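Local coordinates for type III secretion system effector protein ExoU (Pseudomonas fluorescens, PDB 4QMK) that probably acts as a patatin-like phospholipase, delivered by a type III secretion system and brought to the plasma membrane by a phosphatidylinositol 4,5-bisphosphate-binding domain, at residues 331-336 / 423-428; 575-580 / 603-608; 623-628 / 639-644. One frame throughout, in Å; residues are numbered along the deposited sequence. Where two conformers were deposited one is given.

Interaction 1. Residues 331-336 / 423-428; sequences EALIVK and SGHLQQ
His-425 NE2 donates a hydrogen bond to the backbone oxygen of Glu-380, a bond that helps fix the rotation of the imidazole, with ND1 and CE1 next to Leu-333. The contact is sheet-against-helix packing in the patatin-like phospholipase fold: residues 331-336 lie on strand 332-337, which runs parallel to strands 68-72 and 382-389 on either side of it, and residues 423-428 belong to helix 408-431. Leu-333 sends CG anti to its own nitrogen (chi1 177°), out from the strand toward the helix, where CD1 stops 3.7 Å from His-425 ND1 and 3.8 Å from His-425 CE1. That approach to the ring is oblique, and the two side chains lie alongside each other, pointing opposite ways. The other branch is looser, with Leu-333 CD2 at 4.5 Å from Leu-426 CD2. Leu-88 of helix 81-90 and Val-383 of strand 382-389 also touch Leu-333, which explains its burial although residues 423-428 cover only part of it. At the start of the strand segment, Glu-331 turns its carboxylate toward the same helix, where OE2 forms a salt bridge with Arg-429 NE and lies 5.9 Å from His-425 NE2.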
ATOM      1  N   GLU A 331      29.037   4.070  13.551  1.00 37.02           N
ATOM      2  CA  GLU A 331      29.031   4.422  14.926  1.00 34.23           C
ATOM      3  C   GLU A 331      27.576   4.744  15.307  1.00 32.52           C
ATOM      4  O   GLU A 331      26.832   5.393  14.542  1.00 32.51           O
ATOM      5  CB  GLU A 331      29.947   5.618  15.150  1.00 33.61           C
ATOM      6  CG  GLU A 331      30.002   6.136  16.589  1.00 43.44           C
ATOM      7  CD  GLU A 331      30.935   5.374  17.520  1.00 39.25           C
ATOM      8  OE1 GLU A 331      31.513   4.353  17.107  1.00 44.25           O
ATOM      9  OE2 GLU A 331      31.082   5.819  18.682  1.00 38.22           O
ATOM     10  N   ALA A 332      27.171   4.281  16.481  1.00 26.08           N
ATOM     11  CA  ALA A 332      25.892   4.630  17.005  1.00 24.55           C
ATOM     12  C   ALA A 332      26.085   5.451  18.297  1.00 23.86           C
ATOM     13  O   ALA A 332      27.180   5.455  18.884  1.00 23.98           O
ATOM     14  CB  ALA A 332      25.119   3.385  17.318  1.00 23.39           C
ATOM     15  N   LEU A 333      25.036   6.145  18.711  1.00 21.36           N
ATOM     16  CA  LEU A 333      24.999   6.719  20.030  1.00 24.17           C
ATOM     17  C   LEU A 333      23.698   6.155  20.572  1.00 25.02           C
ATOM     18  O   LEU A 333      22.614   6.409  20.019  1.00 27.38           O
ATOM     19  CB  LEU A 333      24.955   8.245  19.994  1.00 26.43           C
ATOM     20  CG  LEU A 333      24.839   8.909  21.360  1.00 27.31           C
ATOM     21  CD1 LEU A 333      25.997   8.562  22.263  1.00 26.49           C
ATOM     22  CD2 LEU A 333      24.859  10.403  21.141  1.00 30.35           C
ATOM     23  N   ILE A 334      23.784   5.354  21.621  1.00 23.05           N
ATOM     24  CA  ILE A 334      22.615   4.685  22.139  1.00 22.44           C
ATOM     25  C   ILE A 334      22.370   5.313  23.436  1.00 21.56           C
ATOM     26  O   ILE A 334      23.249   5.312  24.290  1.00 22.49           O
ATOM     27  CB  ILE A 334      22.898   3.164  22.311  1.00 22.00           C
ATOM     28  CG1 ILE A 334      23.204   2.570  20.936  1.00 24.13           C
ATOM     29  CG2 ILE A 334      21.706   2.482  22.953  1.00 21.29           C
ATOM     30  CD1 ILE A 334      23.888   1.186  20.941  1.00 25.24           C
ATOM     31  N   VAL A 335      21.199   5.848  23.647  1.00 23.93           N
ATOM     32  CA  VAL A 335      20.978   6.679  24.890  1.00 25.19           C
ATOM     33  C   VAL A 335      20.080   5.985  25.841  1.00 27.75           C
ATOM     34  O   VAL A 335      18.936   5.764  25.517  1.00 28.30           O
ATOM     35  CB  VAL A 335      20.362   8.025  24.534  1.00 25.19           C
ATOM     36  CG1 VAL A 335      20.229   8.885  25.766  1.00 27.30           C
ATOM     37  CG2 VAL A 335      21.242   8.721  23.509  1.00 24.58           C
ATOM     38  N   LYS A 336      20.638   5.577  26.986  1.00 31.58           N
ATOM     39  CA  LYS A 336      19.897   4.918  28.060  1.00 34.68           C
ATOM     40  C   LYS A 336      19.875   5.739  29.332  1.00 36.87           C
ATOM     41  O   LYS A 336      20.620   6.687  29.499  1.00 35.22           O
ATOM     42  CB  LYS A 336      20.530   3.582  28.410  1.00 39.38           C
ATOM     43  CG  LYS A 336      20.211   2.534  27.391  1.00 48.03           C
ATOM     44  CD  LYS A 336      20.898   1.206  27.648  1.00 52.67           C
ATOM     45  CE  LYS A 336      20.568   0.269  26.470  1.00 56.32           C
ATOM     46  NZ  LYS A 336      21.071  -1.137  26.586  1.00 56.80           N
ATOM     47  N   SER A 423      28.615  14.913  26.148  1.00 35.65           N
ATOM     48  CA  SER A 423      29.842  15.588  25.710  1.00 40.89           C
ATOM     49  C   SER A 423      31.034  14.746  26.143  1.00 38.69           C
ATOM     50  O   SER A 423      31.965  14.542  25.369  1.00 37.10           O
ATOM     51  CB  SER A 423      29.998  16.995  26.335  1.00 45.53           C
ATOM     52  OG  SER A 423      29.280  17.975  25.618  1.00 52.40           O
ATOM     53  N   GLY A 424      31.000  14.255  27.384  1.00 34.86           N
ATOM     54  CA  GLY A 424      32.099  13.430  27.901  1.00 34.02           C
ATOM     55  C   GLY A 424      32.232  12.165  27.075  1.00 34.36           C
ATOM     56  O   GLY A 424      33.314  11.758  26.702  1.00 32.65           O
ATOM     57  N   HIS A 425      31.096  11.586  26.723  1.00 32.40           N
ATOM     58  CA  HIS A 425      31.111  10.390  25.994  1.00 30.03           C
ATOM     59  C   HIS A 425      31.658  10.632  24.570  1.00 33.05           C
ATOM     60  O   HIS A 425      32.471   9.879  24.072  1.00 32.95           O
ATOM     61  CB  HIS A 425      29.718   9.816  25.953  1.00 27.94           C
ATOM     62  CG  HIS A 425      29.632   8.557  25.174  1.00 27.67           C
ATOM     63  ND1 HIS A 425      29.327   8.538  23.839  1.00 28.80           N
ATOM     64  CD2 HIS A 425      29.853   7.275  25.527  1.00 26.69           C
ATOM     65  CE1 HIS A 425      29.346   7.292  23.401  1.00 27.66           C
ATOM     66  NE2 HIS A 425      29.683   6.512  24.404  1.00 26.83           N
ATOM     67  N   LEU A 426      31.236  11.712  23.930  1.00 35.19           N
ATOM     68  CA  LEU A 426      31.656  11.992  22.543  1.00 31.86           C
ATOM     69  C   LEU A 426      33.128  12.262  22.489  1.00 31.57           C
ATOM     70  O   LEU A 426      33.780  11.859  21.543  1.00 33.38           O
ATOM     71  CB  LEU A 426      30.873  13.181  21.982  1.00 31.18           C
ATOM     72  CG  LEU A 426      29.366  12.927  21.848  1.00 29.88           C
ATOM     73  CD1 LEU A 426      28.642  14.139  21.382  1.00 29.54           C
ATOM     74  CD2 LEU A 426      29.119  11.777  20.863  1.00 30.04           C
ATOM     75  N   GLN A 427      33.664  12.884  23.536  1.00 31.90           N
ATOM     76  CA  GLN A 427      35.079  13.187  23.605  1.00 33.79           C
ATOM     77  C   GLN A 427      35.891  11.912  23.765  1.00 34.21           C
ATOM     78  O   GLN A 427      36.844  11.694  23.035  1.00 33.84           O
ATOM     79  CB  GLN A 427      35.365  14.158  24.746  1.00 38.22           C
ATOM     80  CG  GLN A 427      34.978  15.624  24.500  1.00 41.64           C
ATOM     81  CD  GLN A 427      35.881  16.334  23.485  1.00 48.95           C
ATOM     82  OE1 GLN A 427      35.791  16.104  22.271  1.00 54.64           O
ATOM     83  NE2 GLN A 427      36.772  17.197  23.986  1.00 49.72           N
ATOM     84  N   GLN A 428      35.493  11.051  24.693  1.00 36.37           N
ATOM     85  CA  GLN A 428      36.167   9.770  24.956  1.00 33.84           C
ATOM     86  C   GLN A 428      36.191   8.920  23.712  1.00 30.85           C
ATOM     87  O   GLN A 428      37.176   8.221  23.415  1.00 31.71           O
ATOM     88  CB  GLN A 428      35.441   9.029  26.075  1.00 37.75           C
ATOM     89  CG  GLN A 428      35.949   7.617  26.357  1.00 46.63           C
ATOM     90  CD  GLN A 428      37.371   7.651  26.887  1.00 60.35           C
ATOM     91  OE1 GLN A 428      37.690   8.486  27.737  1.00 73.87           O
ATOM     92  NE2 GLN A 428      38.243   6.775  26.371  1.00 60.17           N
TER

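Interaction 2. Residues 575-580 / 603-608; sequences NFIREV and RDLGEA
Leu-605 CD1 is the tight point of this contact, reaching two side chains of the facing helix at once. It lies 3.6 Å from Phe-576 CD2, close to the plane of the ring and therefore at its edge, and 3.8 Å from Ile-577 CG1. The leucine meets the phenylalanine at about a right angle, whereas it lies alongside the isoleucine and points the other way, a geometry that also brings Ile-577 CD1 to 4.1 Å from Leu-605 CB. Phe-576 reaches this place because its CG is anti to the backbone nitrogen (chi1 177°). Val-580 CB covers one face of the ring, 3.7 Å above its plane and offset toward the rim, and Trp-647 makes an edge-to-face contact with it. Phe-614 and Val-617 of helix 611-624 add to the cover around Leu-605, so this apolar part is well buried. The backbones keep an ordinary spacing for packed helices, Ile-577 CA being 8.2 Å from Leu-605 CA.

The solvent side is looser. Ile-577 is partly exposed even though it touches Leu-605, the side chain of Arg-603 sets off away from the partner helix, and Gly-606 is exposed. Helices 555-585 and 592-606 run antiparallel here and follow each other in sequence, which makes the arrangement a helical hairpin of the C-terminal helical region, with both segments belonging to the part of the chain characteristic of the ExoU C-terminal family.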
ATOM      1  N   ASN A 575      15.076 -11.665   9.839  1.00 25.14           N
ATOM      2  CA  ASN A 575      13.667 -11.582   9.910  1.00 24.17           C
ATOM      3  C   ASN A 575      13.019 -12.713  10.675  1.00 23.80           C
ATOM      4  O   ASN A 575      12.153 -12.452  11.501  1.00 22.30           O
ATOM      5  CB  ASN A 575      13.107 -11.396   8.545  1.00 25.14           C
ATOM      6  CG  ASN A 575      13.367  -9.989   8.038  1.00 28.48           C
ATOM      7  OD1 ASN A 575      13.335  -9.059   8.809  1.00 37.11           O
ATOM      8  ND2 ASN A 575      13.665  -9.836   6.777  1.00 29.95           N
ATOM      9  N   PHE A 576      13.525 -13.941  10.469  1.00 23.18           N
ATOM     10  CA  PHE A 576      12.996 -15.124  11.059  1.00 21.74           C
ATOM     11  C   PHE A 576      13.243 -15.032  12.553  1.00 23.83           C
ATOM     12  O   PHE A 576      12.347 -15.323  13.372  1.00 23.72           O
ATOM     13  CB  PHE A 576      13.659 -16.352  10.455  1.00 21.63           C
ATOM     14  CG  PHE A 576      13.212 -17.632  11.063  1.00 20.16           C
ATOM     15  CD1 PHE A 576      11.996 -18.177  10.735  1.00 21.09           C
ATOM     16  CD2 PHE A 576      13.988 -18.263  11.989  1.00 20.63           C
ATOM     17  CE1 PHE A 576      11.540 -19.329  11.356  1.00 22.04           C
ATOM     18  CE2 PHE A 576      13.578 -19.450  12.603  1.00 20.82           C
ATOM     19  CZ  PHE A 576      12.342 -19.984  12.294  1.00 21.13           C
ATOM     20  N   ILE A 577      14.449 -14.588  12.889  1.00 24.41           N
ATOM     21  CA  ILE A 577      14.853 -14.372  14.263  1.00 25.23           C
ATOM     22  C   ILE A 577      13.947 -13.437  14.976  1.00 25.89           C
ATOM     23  O   ILE A 577      13.444 -13.724  16.015  1.00 27.09           O
ATOM     24  CB  ILE A 577      16.287 -13.843  14.340  1.00 24.34           C
ATOM     25  CG1 ILE A 577      17.257 -15.015  14.035  1.00 25.07           C
ATOM     26  CG2 ILE A 577      16.596 -13.311  15.723  1.00 23.81           C
ATOM     27  CD1 ILE A 577      18.721 -14.644  13.864  1.00 25.40           C
ATOM     28  N   ARG A 578      13.692 -12.321  14.364  1.00 29.72           N
ATOM     29  CA  ARG A 578      12.909 -11.249  14.993  1.00 29.10           C
ATOM     30  C   ARG A 578      11.443 -11.622  15.118  1.00 27.53           C
ATOM     31  O   ARG A 578      10.822 -11.332  16.088  1.00 29.81           O
ATOM     32  CB  ARG A 578      13.044 -10.016  14.085  1.00 31.97           C
ATOM     33  CG  ARG A 578      12.485  -8.767  14.685  1.00 38.35           C
ATOM     34  CD  ARG A 578      11.549  -8.054  13.748  1.00 41.18           C
ATOM     35  NE  ARG A 578      12.219  -7.413  12.644  1.00 44.51           N
ATOM     36  CZ  ARG A 578      11.592  -7.056  11.539  1.00 46.30           C
ATOM     37  NH1 ARG A 578      10.295  -7.255  11.416  1.00 48.25           N
ATOM     38  NH2 ARG A 578      12.259  -6.503  10.558  1.00 56.51           N
ATOM     39  N   GLU A 579      10.928 -12.323  14.133  1.00 25.74           N
ATOM     40  CA  GLU A 579       9.514 -12.566  13.984  1.00 28.06           C
ATOM     41  C   GLU A 579       9.031 -13.961  14.466  1.00 27.79           C
ATOM     42  O   GLU A 579       7.876 -14.160  14.753  1.00 26.15           O
ATOM     43  CB  GLU A 579       9.212 -12.408  12.489  1.00 32.65           C
ATOM     44  CG  GLU A 579       7.893 -11.760  12.124  1.00 41.01           C
ATOM     45  CD  GLU A 579       7.783 -10.298  12.579  1.00 41.14           C
ATOM     46  OE1 GLU A 579       6.677  -9.936  13.057  1.00 45.30           O
ATOM     47  OE2 GLU A 579       8.787  -9.555  12.505  1.00 34.36           O
ATOM     48  N   VAL A 580       9.934 -14.913  14.583  1.00 28.19           N
ATOM     49  CA  VAL A 580       9.567 -16.234  15.003  1.00 27.53           C
ATOM     50  C   VAL A 580      10.301 -16.673  16.280  1.00 26.89           C
ATOM     51  O   VAL A 580       9.679 -17.138  17.253  1.00 32.40           O
ATOM     52  CB  VAL A 580       9.869 -17.243  13.908  1.00 28.83           C
ATOM     53  CG1 VAL A 580       9.512 -18.628  14.404  1.00 30.76           C
ATOM     54  CG2 VAL A 580       9.086 -16.931  12.664  1.00 28.64           C
ATOM     55  N   ARG A 603      22.519 -18.453  16.557  1.00 33.47           N
ATOM     56  CA  ARG A 603      23.921 -18.488  16.081  1.00 36.91           C
ATOM     57  C   ARG A 603      24.027 -19.145  14.713  1.00 36.17           C
ATOM     58  O   ARG A 603      24.597 -18.588  13.799  1.00 39.86           O
ATOM     59  CB  ARG A 603      24.824 -19.255  17.026  1.00 44.71           C
ATOM     60  CG  ARG A 603      25.074 -18.585  18.349  1.00 53.94           C
ATOM     61  CD  ARG A 603      25.894 -19.489  19.276  1.00 70.11           C
ATOM     62  NE  ARG A 603      25.843 -19.034  20.676  1.00 83.23           N
ATOM     63  CZ  ARG A 603      24.910 -19.392  21.569  1.00 90.51           C
ATOM     64  NH1 ARG A 603      23.928 -20.234  21.242  1.00 84.92           N
ATOM     65  NH2 ARG A 603      24.959 -18.900  22.804  1.00101.43           N
ATOM     66  N   ASP A 604      23.464 -20.335  14.563  1.00 37.51           N
ATOM     67  CA  ASP A 604      23.567 -21.053  13.299  1.00 36.53           C
ATOM     68  C   ASP A 604      23.003 -20.172  12.191  1.00 37.06           C
ATOM     69  O   ASP A 604      23.552 -20.134  11.134  1.00 36.83           O
ATOM     70  CB  ASP A 604      22.818 -22.392  13.359  1.00 36.69           C
ATOM     71  CG  ASP A 604      23.409 -23.345  14.410  1.00 42.25           C
ATOM     72  OD1 ASP A 604      24.589 -23.182  14.775  1.00 46.82           O
ATOM     73  OD2 ASP A 604      22.691 -24.248  14.908  1.00 54.52           O
ATOM     74  N   LEU A 605      21.912 -19.446  12.463  1.00 35.29           N
ATOM     75  CA  LEU A 605      21.290 -18.605  11.463  1.00 34.86           C
ATOM     76  C   LEU A 605      22.202 -17.444  11.093  1.00 40.18           C
ATOM     77  O   LEU A 605      22.182 -16.982   9.960  1.00 44.76           O
ATOM     78  CB  LEU A 605      19.958 -18.061  11.944  1.00 31.13           C
ATOM     79  CG  LEU A 605      18.760 -18.976  11.693  1.00 30.19           C
ATOM     80  CD1 LEU A 605      17.525 -18.368  12.312  1.00 30.59           C
ATOM     81  CD2 LEU A 605      18.475 -19.203  10.245  1.00 29.86           C
ATOM     82  N   GLY A 606      22.988 -16.962  12.041  1.00 39.78           N
ATOM     83  CA  GLY A 606      23.921 -15.916  11.738  1.00 41.50           C
ATOM     84  C   GLY A 606      25.053 -16.434  10.870  1.00 44.72           C
ATOM     85  O   GLY A 606      25.809 -15.668  10.343  1.00 45.94           O
ATOM     86  N   GLU A 607      25.117 -17.742  10.681  1.00 46.60           N
ATOM     87  CA  GLU A 607      26.197 -18.378   9.969  1.00 50.93           C
ATOM     88  C   GLU A 607      25.741 -18.863   8.584  1.00 45.44           C
ATOM     89  O   GLU A 607      26.525 -19.336   7.779  1.00 47.50           O
ATOM     90  CB  GLU A 607      26.608 -19.595  10.806  1.00 62.08           C
ATOM     91  CG  GLU A 607      28.092 -19.826  10.978  1.00 76.35           C
ATOM     92  CD  GLU A 607      28.734 -18.815  11.924  1.00 89.82           C
ATOM     93  OE1 GLU A 607      29.865 -19.086  12.389  1.00107.95           O
ATOM     94  OE2 GLU A 607      28.115 -17.759  12.202  1.00 88.71           O
ATOM     95  N   ALA A 608      24.459 -18.732   8.322  1.00 39.66           N
ATOM     96  CA  ALA A 608      23.857 -19.288   7.141  1.00 40.52           C
ATOM     97  C   ALA A 608      24.017 -18.461   5.862  1.00 40.41           C
ATOM     98  O   ALA A 608      23.642 -17.284   5.824  1.00 37.22           O
ATOM     99  CB  ALA A 608      22.398 -19.451   7.409  1.00 39.07           C
TER

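Interaction 3. Residues 623-628 / 639-644; sequences KHYRAR and TTVEQA
The ring of Tyr-625 has Thr-640 over one face: Thr-640 CB stands 3.9 Å from the ring centroid and 20° off the normal, a CH-pi contact displaced toward the rim. Within that overlap Thr-640 CB is nearest to Tyr-625 CE2, at 3.6 Å, while Thr-640 CG2 lies on the same face toward the CD1-CE1 edge, 3.9 Å from Tyr-625 CE1. Val-641 comes in obliquely, placing CG2 at 4.0 Å from Tyr-625 CD2. The tyrosine is the first residue to leave helical geometry after helix 611-624, and its side chain, with CG anti to the backbone nitrogen (chi1 -176°), points toward helix 639-646. The contact thus joins the chain just after helix 611-624 to the first turns of helix 639-646 in the ExoU C-terminal domain, with Leu-597 and Leu-598 of helix 592-606 also touching Tyr-625. The polar ends of the two side chains belong to buried residues, and they share a partner. Tyr-625 OH is hydrogen-bonded to Gln-590 NE2 and to Ser-584 OG, and Ser-584 OG is also hydrogen-bonded to Thr-640 OG1. A further hydrogen bond joins Thr-640 OG1 to NH2 of Arg-254, the residue that begins strand 254-260 at one edge of the mixed sheet.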
ATOM      1  N   LYS A 623      11.817 -30.348  14.296  1.00 34.17           N
ATOM      2  CA  LYS A 623      12.079 -31.665  14.851  1.00 37.68           C
ATOM      3  C   LYS A 623      12.148 -31.737  16.386  1.00 40.41           C
ATOM      4  O   LYS A 623      11.686 -32.713  16.979  1.00 37.09           O
ATOM      5  CB  LYS A 623      13.378 -32.168  14.292  1.00 40.63           C
ATOM      6  CG  LYS A 623      13.694 -33.602  14.636  1.00 47.40           C
ATOM      7  CD  LYS A 623      14.885 -34.090  13.817  1.00 55.36           C
ATOM      8  CE  LYS A 623      15.020 -35.612  13.826  1.00 63.73           C
ATOM      9  NZ  LYS A 623      16.084 -36.043  12.852  1.00 68.09           N
ATOM     10  N   HIS A 624      12.675 -30.685  17.022  1.00 39.33           N
ATOM     11  CA  HIS A 624      12.896 -30.724  18.453  1.00 35.96           C
ATOM     12  C   HIS A 624      12.089 -29.774  19.308  1.00 34.44           C
ATOM     13  O   HIS A 624      11.990 -29.988  20.511  1.00 34.21           O
ATOM     14  CB  HIS A 624      14.355 -30.446  18.729  1.00 35.77           C
ATOM     15  CG  HIS A 624      15.289 -31.388  18.065  1.00 40.15           C
ATOM     16  ND1 HIS A 624      15.629 -32.606  18.612  1.00 44.14           N
ATOM     17  CD2 HIS A 624      16.003 -31.272  16.921  1.00 40.76           C
ATOM     18  CE1 HIS A 624      16.482 -33.219  17.808  1.00 46.42           C
ATOM     19  NE2 HIS A 624      16.735 -32.422  16.783  1.00 45.22           N
ATOM     20  N   TYR A 625      11.577 -28.689  18.751  1.00 32.54           N
ATOM     21  CA  TYR A 625      10.845 -27.741  19.581  1.00 32.15           C
ATOM     22  C   TYR A 625       9.648 -28.450  20.189  1.00 33.18           C
ATOM     23  O   TYR A 625       8.972 -29.115  19.469  1.00 35.29           O
ATOM     24  CB  TYR A 625      10.329 -26.605  18.757  1.00 30.78           C
ATOM     25  CG  TYR A 625       9.663 -25.552  19.567  1.00 28.88           C
ATOM     26  CD1 TYR A 625      10.382 -24.584  20.136  1.00 31.44           C
ATOM     27  CD2 TYR A 625       8.305 -25.543  19.762  1.00 30.67           C
ATOM     28  CE1 TYR A 625       9.790 -23.599  20.916  1.00 32.88           C
ATOM     29  CE2 TYR A 625       7.686 -24.531  20.468  1.00 29.72           C
ATOM     30  CZ  TYR A 625       8.437 -23.565  21.058  1.00 31.10           C
ATOM     31  OH  TYR A 625       7.857 -22.551  21.800  1.00 30.91           O
ATOM     32  N   ARG A 626       9.428 -28.318  21.499  1.00 32.18           N
ATOM     33  CA  ARG A 626       8.291 -28.935  22.203  1.00 33.77           C
ATOM     34  C   ARG A 626       7.295 -27.930  22.827  1.00 34.86           C
ATOM     35  O   ARG A 626       7.678 -27.126  23.658  1.00 31.02           O
ATOM     36  CB  ARG A 626       8.849 -29.732  23.370  1.00 35.07           C
ATOM     37  CG  ARG A 626       9.841 -30.836  23.018  1.00 40.03           C
ATOM     38  CD  ARG A 626       9.226 -31.959  22.203  1.00 42.57           C
ATOM     39  NE  ARG A 626       8.012 -32.446  22.831  1.00 45.67           N
ATOM     40  CZ  ARG A 626       7.560 -33.697  22.762  1.00 50.61           C
ATOM     41  NH1 ARG A 626       8.237 -34.632  22.073  1.00 46.30           N
ATOM     42  NH2 ARG A 626       6.426 -34.028  23.424  1.00 49.39           N
ATOM     43  N   ALA A 627       6.015 -28.026  22.486  1.00 38.01           N
ATOM     44  CA  ALA A 627       4.964 -27.143  23.070  1.00 39.23           C
ATOM     45  C   ALA A 627       4.024 -27.857  24.046  1.00 41.32           C
ATOM     46  O   ALA A 627       3.996 -29.080  24.079  1.00 43.08           O
ATOM     47  CB  ALA A 627       4.135 -26.553  21.958  1.00 40.20           C
ATOM     48  N   ARG A 628       3.262 -27.108  24.859  1.00 46.03           N
ATOM     49  CA  ARG A 628       2.292 -27.761  25.766  1.00 53.76           C
ATOM     50  C   ARG A 628       0.980 -27.811  25.020  1.00 54.28           C
ATOM     51  O   ARG A 628       0.722 -26.945  24.179  1.00 50.79           O
ATOM     52  CB  ARG A 628       2.064 -27.018  27.104  1.00 58.63           C
ATOM     53  CG  ARG A 628       3.307 -26.614  27.890  1.00 67.01           C
ATOM     54  CD  ARG A 628       3.886 -27.674  28.818  1.00 64.19           C
ATOM     55  NE  ARG A 628       3.086 -27.817  30.025  1.00 66.67           N
ATOM     56  CZ  ARG A 628       3.519 -28.332  31.181  1.00 59.67           C
ATOM     57  NH1 ARG A 628       4.781 -28.741  31.342  1.00 55.45           N
ATOM     58  NH2 ARG A 628       2.684 -28.418  32.195  1.00 56.84           N
ATOM     59  N   THR A 639       2.436 -21.568  17.538  1.00 44.41           N
ATOM     60  CA  THR A 639       2.785 -21.195  16.202  1.00 41.97           C
ATOM     61  C   THR A 639       4.272 -21.528  15.845  1.00 33.95           C
ATOM     62  O   THR A 639       4.588 -21.482  14.701  1.00 34.09           O
ATOM     63  CB  THR A 639       2.463 -19.705  15.915  1.00 41.18           C
ATOM     64  OG1 THR A 639       3.310 -18.850  16.703  1.00 38.53           O
ATOM     65  CG2 THR A 639       0.958 -19.380  16.179  1.00 41.13           C
ATOM     66  N   THR A 640       5.152 -21.917  16.777  1.00 29.38           N
ATOM     67  CA  THR A 640       6.594 -21.981  16.457  1.00 27.43           C
ATOM     68  C   THR A 640       6.984 -23.002  15.386  1.00 29.30           C
ATOM     69  O   THR A 640       7.716 -22.674  14.431  1.00 28.73           O
ATOM     70  CB  THR A 640       7.494 -22.190  17.710  1.00 27.26           C
ATOM     71  OG1 THR A 640       7.187 -21.232  18.725  1.00 27.87           O
ATOM     72  CG2 THR A 640       8.972 -22.046  17.395  1.00 26.42           C
ATOM     73  N   VAL A 641       6.551 -24.235  15.560  1.00 27.44           N
ATOM     74  CA  VAL A 641       6.832 -25.256  14.597  1.00 29.71           C
ATOM     75  C   VAL A 641       6.149 -24.909  13.299  1.00 30.80           C
ATOM     76  O   VAL A 641       6.723 -25.093  12.240  1.00 36.09           O
ATOM     77  CB  VAL A 641       6.389 -26.693  15.095  1.00 30.64           C
ATOM     78  CG1 VAL A 641       6.509 -27.732  13.995  1.00 30.37           C
ATOM     79  CG2 VAL A 641       7.242 -27.125  16.280  1.00 30.23           C
ATOM     80  N   GLU A 642       4.919 -24.433  13.381  0.50 31.45           N
ATOM     81  CA  GLU A 642       4.149 -24.078  12.185  0.50 34.05           C
ATOM     82  C   GLU A 642       4.834 -22.962  11.398  0.50 35.46           C
ATOM     83  O   GLU A 642       4.973 -23.048  10.171  0.50 37.26           O
ATOM     84  CB  GLU A 642       2.737 -23.683  12.582  0.50 35.60           C
ATOM     85  CG  GLU A 642       1.931 -24.871  13.079  0.50 37.55           C
ATOM     86  CD  GLU A 642       1.870 -25.929  12.027  0.50 40.33           C
ATOM     87  OE1 GLU A 642       1.355 -25.577  10.947  0.50 45.00           O
ATOM     88  OE2 GLU A 642       2.356 -27.073  12.258  0.50 38.47           O
ATOM     89  N   GLN A 643       5.283 -21.932  12.108  1.00 34.23           N
ATOM     90  CA  GLN A 643       6.013 -20.827  11.479  1.00 37.04           C
ATOM     91  C   GLN A 643       7.344 -21.331  10.881  1.00 36.99           C
ATOM     92  O   GLN A 643       7.702 -20.985   9.755  1.00 35.81           O
ATOM     93  CB  GLN A 643       6.258 -19.714  12.492  1.00 36.78           C
ATOM     94  CG  GLN A 643       5.000 -18.942  12.869  1.00 39.46           C
ATOM     95  CD  GLN A 643       5.209 -18.045  14.074  1.00 44.45           C
ATOM     96  OE1 GLN A 643       5.354 -18.507  15.230  1.00 46.44           O
ATOM     97  NE2 GLN A 643       5.191 -16.755  13.831  1.00 44.06           N
ATOM     98  N   ALA A 644       8.031 -22.211  11.604  1.00 36.15           N
ATOM     99  CA  ALA A 644       9.288 -22.761  11.121  1.00 36.02           C
ATOM    100  C   ALA A 644       9.089 -23.444   9.789  1.00 39.29           C
ATOM    101  O   ALA A 644       9.930 -23.319   8.940  1.00 43.38           O
ATOM    102  CB  ALA A 644       9.883 -23.721  12.118  1.00 35.99           C
TER

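In the fold
The three contacts follow one another along the chain without interleaving. Interaction 1 joins a strand of the mixed sheet of the patatin-like fold to helix 408-431, and its centre is about 29 Å from that of interaction 2 and about 41 Å from that of interaction 3. Interactions 2 and 3, with centres about 15 Å apart, touch: Val-580 CG1 packs 3.9 Å from Gln-643 CB, and Phe-576 CE1 lies 4.1 Å from Ala-644 CA. Together they draw on four helices, 555-585, 592-606, 611-624 and 639-646. This is consistent with two regions that still touch each other, a probable catalytic one and a helical one that may correspond to the membrane-localising domain of ExoU.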